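Local structure of extracellular endo-alpha-(1->5)-L-arabinanase 1 (Bacillus subtilis, 1UV4) at residues 88-93 against 130-135; 256-261 against 284-289; 18-23 against 108-113. The protein hydrolyses internal alpha-1,5-L-arabinofuranosidic linkages of linear and sugar beet arabinan, as a secreted calcium-binding enzyme of plant cell-wall breakdown. One frame throughout, in Å; residues are numbered along the deposited sequence.

Contact 1. Residues 88-93 against 130-135. With CA (calcium ion), chain D.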
loop_
_atom_site.group_PDB
_atom_site.type_symbol
_atom_site.label_atom_id
_atom_site.label_comp_id
_atom_site.label_asym_id
_atom_site.label_seq_id
_atom_site.Cartn_x
_atom_site.Cartn_y
_atom_site.Cartn_z
ATOM N N TYR A 88 -1.974 -6.869 -6.567
ATOM C CA TYR A 88 -0.746 -6.217 -7.010
ATOM C C TYR A 88 0.286 -6.437 -5.886
ATOM O O TYR A 88 -0.060 -6.452 -4.696
ATOM C CB TYR A 88 -0.951 -4.731 -7.278
ATOM C CG TYR A 88 -1.827 -4.458 -8.486
ATOM C CD1 TYR A 88 -3.205 -4.425 -8.385
ATOM C CD2 TYR A 88 -1.286 -4.235 -9.729
ATOM C CE1 TYR A 88 -4.010 -4.194 -9.481
ATOM C CE2 TYR A 88 -2.095 -3.973 -10.822
ATOM C CZ TYR A 88 -3.449 -3.995 -10.711
ATOM O OH TYR A 88 -4.218 -3.749 -11.789
ATOM N N TYR A 89 1.559 -6.559 -6.215
ATOM C CA TYR A 89 2.582 -6.816 -5.196
ATOM C C TYR A 89 3.928 -6.318 -5.740
ATOM O O TYR A 89 4.067 -6.084 -6.937
ATOM C CB TYR A 89 2.614 -8.311 -4.827
ATOM C CG TYR A 89 2.970 -9.141 -6.013
ATOM C CD1 TYR A 89 1.998 -9.578 -6.902
ATOM C CD2 TYR A 89 4.288 -9.430 -6.310
ATOM C CE1 TYR A 89 2.332 -10.277 -8.029
ATOM C CE2 TYR A 89 4.632 -10.107 -7.397
ATOM C CZ TYR A 89 3.660 -10.550 -8.290
ATOM O OH TYR A 89 4.021 -11.267 -9.427
ATOM N N SER A 90 4.939 -6.280 -4.871
ATOM C CA SER A 90 6.233 -5.693 -5.212
ATOM C C SER A 90 7.328 -6.753 -5.157
ATOM O O SER A 90 7.381 -7.577 -4.225
ATOM C CB SER A 90 6.650 -4.572 -4.229
ATOM O OG SER A 90 5.563 -3.763 -3.871
ATOM N N VAL A 91 8.210 -6.744 -6.166
ATOM C CA VAL A 91 9.396 -7.571 -6.193
ATOM C C VAL A 91 10.603 -6.617 -6.148
ATOM O O VAL A 91 10.717 -5.777 -7.002
ATOM C CB VAL A 91 9.441 -8.363 -7.524
ATOM C CG1 VAL A 91 10.691 -9.185 -7.603
ATOM C CG2 VAL A 91 8.182 -9.192 -7.700
ATOM N N SER A 92 11.471 -6.740 -5.157
ATOM C CA SER A 92 12.546 -5.751 -5.033
ATOM C C SER A 92 13.621 -6.294 -4.131
ATOM O O SER A 92 13.631 -7.469 -3.768
ATOM C CB SER A 92 11.905 -4.473 -4.471
ATOM O OG SER A 92 12.812 -3.388 -4.427
ATOM N N SER A 93 14.623 -5.454 -3.839
ATOM C CA SER A 93 15.639 -5.739 -2.818
ATOM C C SER A 93 15.837 -4.481 -1.973
ATOM O O SER A 93 15.657 -3.373 -2.454
ATOM C CB SER A 93 16.959 -6.195 -3.432
ATOM O OG SER A 93 17.511 -5.230 -4.266
ATOM N N ASN A 130 10.613 4.421 -7.688
ATOM C CA ASN A 130 10.745 3.013 -7.299
ATOM C C ASN A 130 9.391 2.341 -7.467
ATOM O O ASN A 130 8.396 2.743 -6.862
ATOM C CB ASN A 130 11.213 2.907 -5.850
ATOM C CG ASN A 130 11.582 1.500 -5.451
ATOM O OD1 ASN A 130 11.737 0.613 -6.287
ATOM N ND2 ASN A 130 11.859 1.306 -4.139
ATOM N N ALA A 131 9.364 1.301 -8.294
ATOM C CA ALA A 131 8.130 0.561 -8.578
ATOM C C ALA A 131 7.828 -0.488 -7.512
ATOM O O ALA A 131 7.946 -1.695 -7.731
ATOM C CB ALA A 131 8.196 -0.129 -9.958
ATOM N N ILE A 132 7.432 0.042 -6.361
ATOM C CA ILE A 132 6.906 -0.732 -5.263
ATOM C C ILE A 132 5.683 -0.042 -4.659
ATOM O O ILE A 132 5.340 1.094 -4.967
ATOM C CB ILE A 132 7.988 -1.010 -4.177
ATOM C CG1 ILE A 132 8.323 0.237 -3.378
ATOM C CG2 ILE A 132 9.237 -1.617 -4.787
ATOM C CD1 ILE A 132 9.178 0.005 -2.182
ATOM N N ASP A 133 5.041 -0.760 -3.760
ATOM C CA ASP A 133 3.936 -0.248 -2.960
ATOM C C ASP A 133 2.690 0.108 -3.785
ATOM O O ASP A 133 2.168 1.225 -3.708
ATOM C CB ASP A 133 4.300 0.937 -2.073
ATOM C CG ASP A 133 5.360 0.628 -1.075
ATOM O OD1 ASP A 133 5.785 -0.539 -0.856
ATOM O OD2 ASP A 133 5.858 1.586 -0.422
ATOM N N PRO A 134 2.193 -0.851 -4.589
ATOM C CA PRO A 134 1.016 -0.569 -5.438
ATOM C C PRO A 134 -0.264 -0.318 -4.696
ATOM O O PRO A 134 -0.483 -0.873 -3.626
ATOM C CB PRO A 134 0.859 -1.855 -6.242
ATOM C CG PRO A 134 1.527 -2.937 -5.388
ATOM C CD PRO A 134 2.646 -2.252 -4.720
ATOM N N GLU A 135 -1.134 0.460 -5.317
ATOM C CA GLU A 135 -2.460 0.736 -4.825
ATOM C C GLU A 135 -3.410 0.817 -6.013
ATOM O O GLU A 135 -3.292 1.704 -6.836
ATOM C CB GLU A 135 -2.437 2.081 -4.079
ATOM C CG GLU A 135 -3.756 2.790 -3.900
ATOM C CD GLU A 135 -4.701 2.135 -2.924
ATOM O OE1 GLU A 135 -4.510 0.937 -2.582
ATOM O OE2 GLU A 135 -5.679 2.803 -2.459
HETATM CA CA CA D . -5.725 -0.684 -1.250
HETATM O O HOH W 1 13.167 -1.100 -2.951
HETATM O O HOH W 2 -7.244 1.097 -1.131
HETATM O O HOH W 3 -6.643 -1.098 -3.477
HETATM O O HOH W 4 -8.205 -1.254 -0.248
HETATM O O HOH W 5 -6.761 -2.737 -0.917
#

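Contact 2. Residues 256-261 against 284-289. With CA (calcium ion), chain D; EDO (1,2-ethanediol), chain G.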
loop_
_atom_site.group_PDB
_atom_site.type_symbol
_atom_site.label_atom_id
_atom_site.label_comp_id
_atom_site.label_asym_id
_atom_site.label_seq_id
_atom_site.Cartn_x
_atom_site.Cartn_y
_atom_site.Cartn_z
ATOM N N GLN A 256 -0.496 2.323 5.426
ATOM C CA GLN A 256 -1.946 2.396 5.585
ATOM C C GLN A 256 -2.688 2.072 4.309
ATOM O O GLN A 256 -2.212 2.303 3.185
ATOM C CB GLN A 256 -2.314 3.782 6.083
ATOM C CG GLN A 256 -2.213 4.896 5.010
ATOM C CD GLN A 256 -0.769 5.206 4.590
ATOM O OE1 GLN A 256 0.114 5.272 5.442
ATOM N NE2 GLN A 256 -0.547 5.334 3.265
ATOM N N ASP A 257 -3.874 1.470 4.470
ATOM C CA ASP A 257 -4.715 1.162 3.330
ATOM C C ASP A 257 -6.148 1.364 3.699
ATOM O O ASP A 257 -6.554 1.077 4.840
ATOM C CB ASP A 257 -4.446 -0.280 2.878
ATOM C CG ASP A 257 -4.893 -0.526 1.491
ATOM O OD1 ASP A 257 -4.915 0.392 0.634
ATOM O OD2 ASP A 257 -5.212 -1.633 1.151
ATOM N N ILE A 258 -6.870 2.008 2.793
ATOM C CA ILE A 258 -8.318 2.277 2.964
ATOM C C ILE A 258 -9.060 1.087 2.438
ATOM O O ILE A 258 -8.876 0.690 1.253
ATOM C CB ILE A 258 -8.741 3.532 2.242
ATOM C CG1 ILE A 258 -8.060 4.761 2.858
ATOM C CG2 ILE A 258 -10.235 3.684 2.396
ATOM C CD1 ILE A 258 -8.065 6.020 1.904
ATOM N N VAL A 259 -9.885 0.493 3.296
ATOM C CA VAL A 259 -10.622 -0.705 3.054
ATOM C C VAL A 259 -12.155 -0.361 3.076
ATOM O O VAL A 259 -12.664 0.281 4.000
ATOM C CB VAL A 259 -10.153 -1.790 4.062
ATOM C CG1 VAL A 259 -11.066 -2.976 3.992
ATOM C CG2 VAL A 259 -8.701 -2.155 3.785
ATOM N N ASN A 260 -12.893 -0.748 2.035
ATOM C CA ASN A 260 -14.344 -0.463 1.953
ATOM C C ASN A 260 -14.728 1.028 2.117
ATOM O O ASN A 260 -15.855 1.361 2.484
ATOM C CB ASN A 260 -15.127 -1.285 3.000
ATOM C CG ASN A 260 -14.985 -2.798 2.813
ATOM O OD1 ASN A 260 -14.216 -3.279 1.969
ATOM N ND2 ASN A 260 -15.747 -3.556 3.611
ATOM N N GLY A 261 -13.809 1.927 1.827
ATOM C CA GLY A 261 -14.054 3.346 1.911
ATOM C C GLY A 261 -13.971 3.933 3.314
ATOM O O GLY A 261 -13.581 5.085 3.413
ATOM N N LEU A 284 -12.942 4.944 9.719
ATOM C CA LEU A 284 -12.581 6.199 9.059
ATOM C C LEU A 284 -13.852 6.967 8.785
ATOM O O LEU A 284 -14.836 6.406 8.263
ATOM C CB LEU A 284 -11.896 5.901 7.727
ATOM C CG LEU A 284 -10.853 6.813 7.120
ATOM C CD1 LEU A 284 -9.820 7.260 8.115
ATOM C CD2 LEU A 284 -10.243 6.057 5.945
ATOM N N ASN A 285 -13.852 8.234 9.199
ATOM C CA ASN A 285 -14.940 9.194 8.994
ATOM C C ASN A 285 -14.493 10.232 7.949
ATOM O O ASN A 285 -13.349 10.607 7.929
ATOM C CB ASN A 285 -15.220 9.842 10.376
ATOM C CG ASN A 285 -16.367 10.847 10.390
ATOM O OD1 ASN A 285 -16.724 11.430 9.386
ATOM N ND2 ASN A 285 -16.918 11.082 11.583
ATOM N N TRP A 286 -15.364 10.625 7.035
ATOM C CA TRP A 286 -15.051 11.684 6.063
ATOM C C TRP A 286 -15.921 12.894 6.206
ATOM O O TRP A 286 -15.864 13.791 5.352
ATOM C CB TRP A 286 -15.258 11.186 4.635
ATOM C CG TRP A 286 -14.497 9.966 4.323
ATOM C CD1 TRP A 286 -14.930 8.673 4.427
ATOM C CD2 TRP A 286 -13.152 9.904 3.849
ATOM N NE1 TRP A 286 -13.927 7.816 4.056
ATOM C CE2 TRP A 286 -12.828 8.547 3.688
ATOM C CE3 TRP A 286 -12.180 10.867 3.544
ATOM C CZ2 TRP A 286 -11.596 8.125 3.231
ATOM C CZ3 TRP A 286 -10.959 10.439 3.097
ATOM C CH2 TRP A 286 -10.667 9.092 2.946
ATOM N N SER A 287 -16.810 12.878 7.195
ATOM C CA SER A 287 -17.846 13.884 7.283
ATOM C C SER A 287 -17.312 15.321 7.372
ATOM O O SER A 287 -18.031 16.234 6.992
ATOM C CB SER A 287 -18.823 13.578 8.447
ATOM O OG SER A 287 -18.173 13.630 9.697
ATOM N N SER A 288 -16.069 15.518 7.827
ATOM C CA SER A 288 -15.487 16.875 7.925
ATOM C C SER A 288 -14.932 17.551 6.614
ATOM O O SER A 288 -14.612 18.748 6.577
ATOM C CB SER A 288 -14.356 16.817 8.931
ATOM O OG SER A 288 -13.240 16.149 8.371
ATOM N N GLY A 289 -14.850 16.787 5.542
ATOM C CA GLY A 289 -14.240 17.257 4.302
ATOM C C GLY A 289 -12.885 16.601 4.187
ATOM O O GLY A 289 -12.213 16.677 3.150
HETATM CA CA CA D . -5.725 -0.684 -1.250
HETATM C C1 EDO G . -10.050 -4.533 -0.406
HETATM O O1 EDO G . -9.005 -4.154 0.451
HETATM C C2 EDO G . -11.302 -3.732 -0.107
HETATM O O2 EDO G . -12.430 -4.445 -0.553
HETATM O O HOH W 2 -7.244 1.097 -1.131
HETATM O O HOH W 4 -8.205 -1.254 -0.248
HETATM O O HOH W 3 -6.643 -1.098 -3.477
HETATM O O HOH W 5 -6.761 -2.737 -0.917
#

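Contact 3. Residues 18-23 against 108-113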
loop_
_atom_site.group_PDB
_atom_site.type_symbol
_atom_site.label_atom_id
_atom_site.label_comp_id
_atom_site.label_asym_id
_atom_site.label_seq_id
_atom_site.Cartn_x
_atom_site.Cartn_y
_atom_site.Cartn_z
ATOM N N ILE A 18 -9.313 -7.528 3.080
ATOM C CA ILE A 18 -10.549 -7.693 2.313
ATOM C C ILE A 18 -11.408 -8.791 2.958
ATOM O O ILE A 18 -10.891 -9.693 3.565
ATOM C CB ILE A 18 -10.238 -7.969 0.836
ATOM C CG1 ILE A 18 -11.475 -7.842 -0.062
ATOM C CG2 ILE A 18 -9.500 -9.328 0.675
ATOM C CD1 ILE A 18 -11.106 -7.720 -1.554
ATOM N N LYS A 19 -12.712 -8.649 2.880
ATOM C CA LYS A 19 -13.677 -9.642 3.370
ATOM C C LYS A 19 -13.966 -10.653 2.275
ATOM O O LYS A 19 -14.183 -10.271 1.118
ATOM C CB LYS A 19 -14.973 -8.927 3.751
ATOM C CG LYS A 19 -16.002 -9.799 4.480
ATOM C CD LYS A 19 -15.630 -9.902 5.934
ATOM C CE LYS A 19 -16.395 -10.985 6.665
ATOM N NZ LYS A 19 -17.902 -10.738 6.605
ATOM N N GLU A 20 -14.011 -11.938 2.629
ATOM C CA GLU A 20 -14.510 -12.980 1.735
ATOM C C GLU A 20 -15.365 -13.952 2.543
ATOM O O GLU A 20 -14.854 -14.619 3.452
ATOM C CB GLU A 20 -13.420 -13.729 1.036
ATOM C CG GLU A 20 -13.916 -14.856 0.150
ATOM C CD GLU A 20 -12.750 -15.614 -0.419
ATOM O OE1 GLU A 20 -12.233 -16.519 0.254
ATOM O OE2 GLU A 20 -12.289 -15.236 -1.499
ATOM N N GLY A 21 -16.668 -13.927 2.323
ATOM C CA GLY A 21 -17.556 -14.783 3.067
ATOM C C GLY A 21 -17.563 -14.391 4.538
ATOM O O GLY A 21 -17.669 -13.206 4.851
ATOM N N SER A 22 -17.439 -15.359 5.450
ATOM C CA SER A 22 -17.500 -15.091 6.893
ATOM C C SER A 22 -16.124 -14.729 7.484
ATOM O O SER A 22 -16.025 -14.576 8.701
ATOM C CB SER A 22 -18.072 -16.305 7.642
ATOM O OG SER A 22 -17.201 -17.418 7.498
ATOM N N SER A 23 -15.098 -14.555 6.649
ATOM C CA SER A 23 -13.746 -14.236 7.112
ATOM C C SER A 23 -13.194 -12.947 6.542
ATOM O O SER A 23 -13.548 -12.545 5.431
ATOM C CB SER A 23 -12.740 -15.336 6.778
ATOM O OG SER A 23 -13.146 -16.545 7.367
ATOM N N SER A 108 -10.953 -16.782 -5.655
ATOM C CA SER A 108 -11.123 -17.168 -4.241
ATOM C C SER A 108 -9.835 -17.090 -3.430
ATOM O O SER A 108 -8.871 -17.839 -3.669
ATOM C CB SER A 108 -11.690 -18.587 -4.133
ATOM O OG SER A 108 -11.672 -19.051 -2.784
ATOM N N ILE A 109 -9.823 -16.218 -2.431
ATOM C CA ILE A 109 -8.667 -16.110 -1.535
ATOM C C ILE A 109 -8.520 -17.341 -0.630
ATOM O O ILE A 109 -7.407 -17.769 -0.361
ATOM C CB ILE A 109 -8.764 -14.855 -0.661
ATOM C CG1 ILE A 109 -8.942 -13.626 -1.542
ATOM C CG2 ILE A 109 -7.536 -14.731 0.216
ATOM C CD1 ILE A 109 -9.501 -12.415 -0.763
ATOM N N SER A 110 -9.641 -17.872 -0.151
ATOM C CA SER A 110 -9.621 -19.033 0.746
ATOM C C SER A 110 -9.060 -20.276 0.043
ATOM O O SER A 110 -8.433 -21.119 0.689
ATOM C CB SER A 110 -11.010 -19.320 1.370
ATOM O OG SER A 110 -11.893 -20.012 0.506
ATOM N N SER A 111 -9.249 -20.360 -1.281
ATOM C CA SER A 111 -8.781 -21.522 -2.057
ATOM C C SER A 111 -7.261 -21.429 -2.261
ATOM O O SER A 111 -6.575 -22.460 -2.322
ATOM C CB SER A 111 -9.543 -21.657 -3.402
ATOM O OG SER A 111 -8.937 -20.876 -4.441
ATOM N N GLY A 112 -6.735 -20.208 -2.336
ATOM C CA GLY A 112 -5.300 -19.973 -2.417
ATOM C C GLY A 112 -4.700 -20.180 -3.803
ATOM O O GLY A 112 -3.486 -20.350 -3.919
ATOM N N GLY A 113 -5.542 -20.208 -4.835
ATOM C CA GLY A 113 -5.085 -20.384 -6.208
ATOM C C GLY A 113 -4.987 -19.012 -6.885
ATOM O O GLY A 113 -5.977 -18.254 -6.893
#

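Contact 1. Residues 88-93 against 130-135
Ser90 OG has two hydrogen-bond partners: it accepts the backbone N-H of Asp133, with N to OG at 3.1 Å and an N-H...O angle of 162°, and it is also hydrogen-bonded to the carbonyl of Trp74 on the neighbouring strand. Its chi1 of -40° sets OG beside its own backbone N and anti to the carbonyl carbon, where Pro134 CD also lies against it at 3.4 Å. The Pro134 ring packs on the strand itself, its CB 3.6 Å from Tyr88 CB. Further along, Ile132 lays CG2 against Ser92 CB at 3.9 Å. A water that accepts from Asn130 ND2 at 3.0 Å also bonds to Ser92 OG, which is hydrogen-bonded to Ser99 OG as well. The contact joins strand 84-91 of one propeller blade to the linker entering the next at Glu135, a calcium ligand through OE1. Asn130 to Asp133 probably line the substrate site, as in relatives. Buried and held by Ser90, the backbone N of Asp133 fixes the base of a side chain that packs against the inferred proton donor Glu185, consistent with the proposed role of Asp133 in orienting that acid and tuning its pKa.

Contact 2. Residues 256-261 against 284-289
Ile258 is the first residue of 256-261 to meet 284-289, next to Asp257, which turns the other way and chelates calcium with OD1 at 2.3 Å and OD2 at 2.6 Å from the ion. Ile258 CG1 lies 4.0 Å from Leu284 CD2, the two side chains crossing at about a right angle, while CD1 reaches tip to tip toward Trp286 and stops 4.2 Å from CH2, at the indole edge. The carbonyl of Ile258 lies within hydrogen-bonding distance of two calcium-bound waters, one of which has more acceptors nearby than protons to give. Beyond Val259, Asn260 OD1 accepts a weak bond from O2 of a 1,2-ethanediol, probably from the crystallisation liquor. Gly261, with a positive phi of 80°, offers its carbonyl to the indole: Trp286 NE1 donates to Gly261 O at 2.8 Å with an N-H...O angle of 154°, and the oxygen sits close to the ring plane. Leu284 CG sits over one face, offset toward the rim, 4.0 Å above it. The end of the blade's innermost strand and the turn that follows thus satisfy the indole N-H within a buried, otherwise apolar contact, which helps fix how the ring is turned.

Contact 3. Residues 18-23 against 108-113
Glu20 reaches across to Ile109 and Ser110 on a fully extended stem: CG stands anti to the backbone N (chi1 177°), and CD continues anti beyond it (chi2 -176°). The carboxylate so delivered is gripped by two consecutive backbone N-H groups. OE2 accepts from Ile109 N at 2.8 Å and OE1 from Ser110 N at 3.0 Å, each oxygen using its syn lone pair. Tyr85 OH makes a weak bond to OE2, the carboxylate's third. Ser110 CB also presses on OE1 at 3.3 Å. Ser108 OG accepts the N-H of Ser111, at 3.1 Å from OG to N, in an ST motif. Deeper in, Ile18 CG2 meets Ile109 CD1 at 3.4 Å, tighter than usual for two methyls, as the side chains cross obliquely; Ile78 and Tyr85 line the same patch. The contact joins neighbouring blades: Ile18 and Glu20 come from the innermost strand of one, Glu20 also opening the type II' turn to Ser23, and Ile109 from the loop linking the outer two strands of the next. The paired bonds fix the carboxylate's rotation, and two N-H groups beginning a short run of helical backbone angles, without regular helix bonds, would be expected to stabilise its negative charge.

How the contacts relate
The three contacts are spread around a five-bladed propeller, their centres all about 23 Å from one another. Calcium links contacts 1 and 2: Glu135 OE1 and Asp257 OD1 stand only 3.3 Å apart, a pairing of like charges that the shared ion would offset, and Asp77 and four waters complete the site. Contact 1 also borders the inferred catalytic centre, its Asp133 side chain about 3 Å from that of Glu185 at the nearest atoms. Contact 3 is peripheral; its nearest atoms are about 5 Å from contact 2 and about 10 Å from contact 1. Along the chain the segments of contacts 1 and 3 alternate, while contact 2, within one blade, follows both in series.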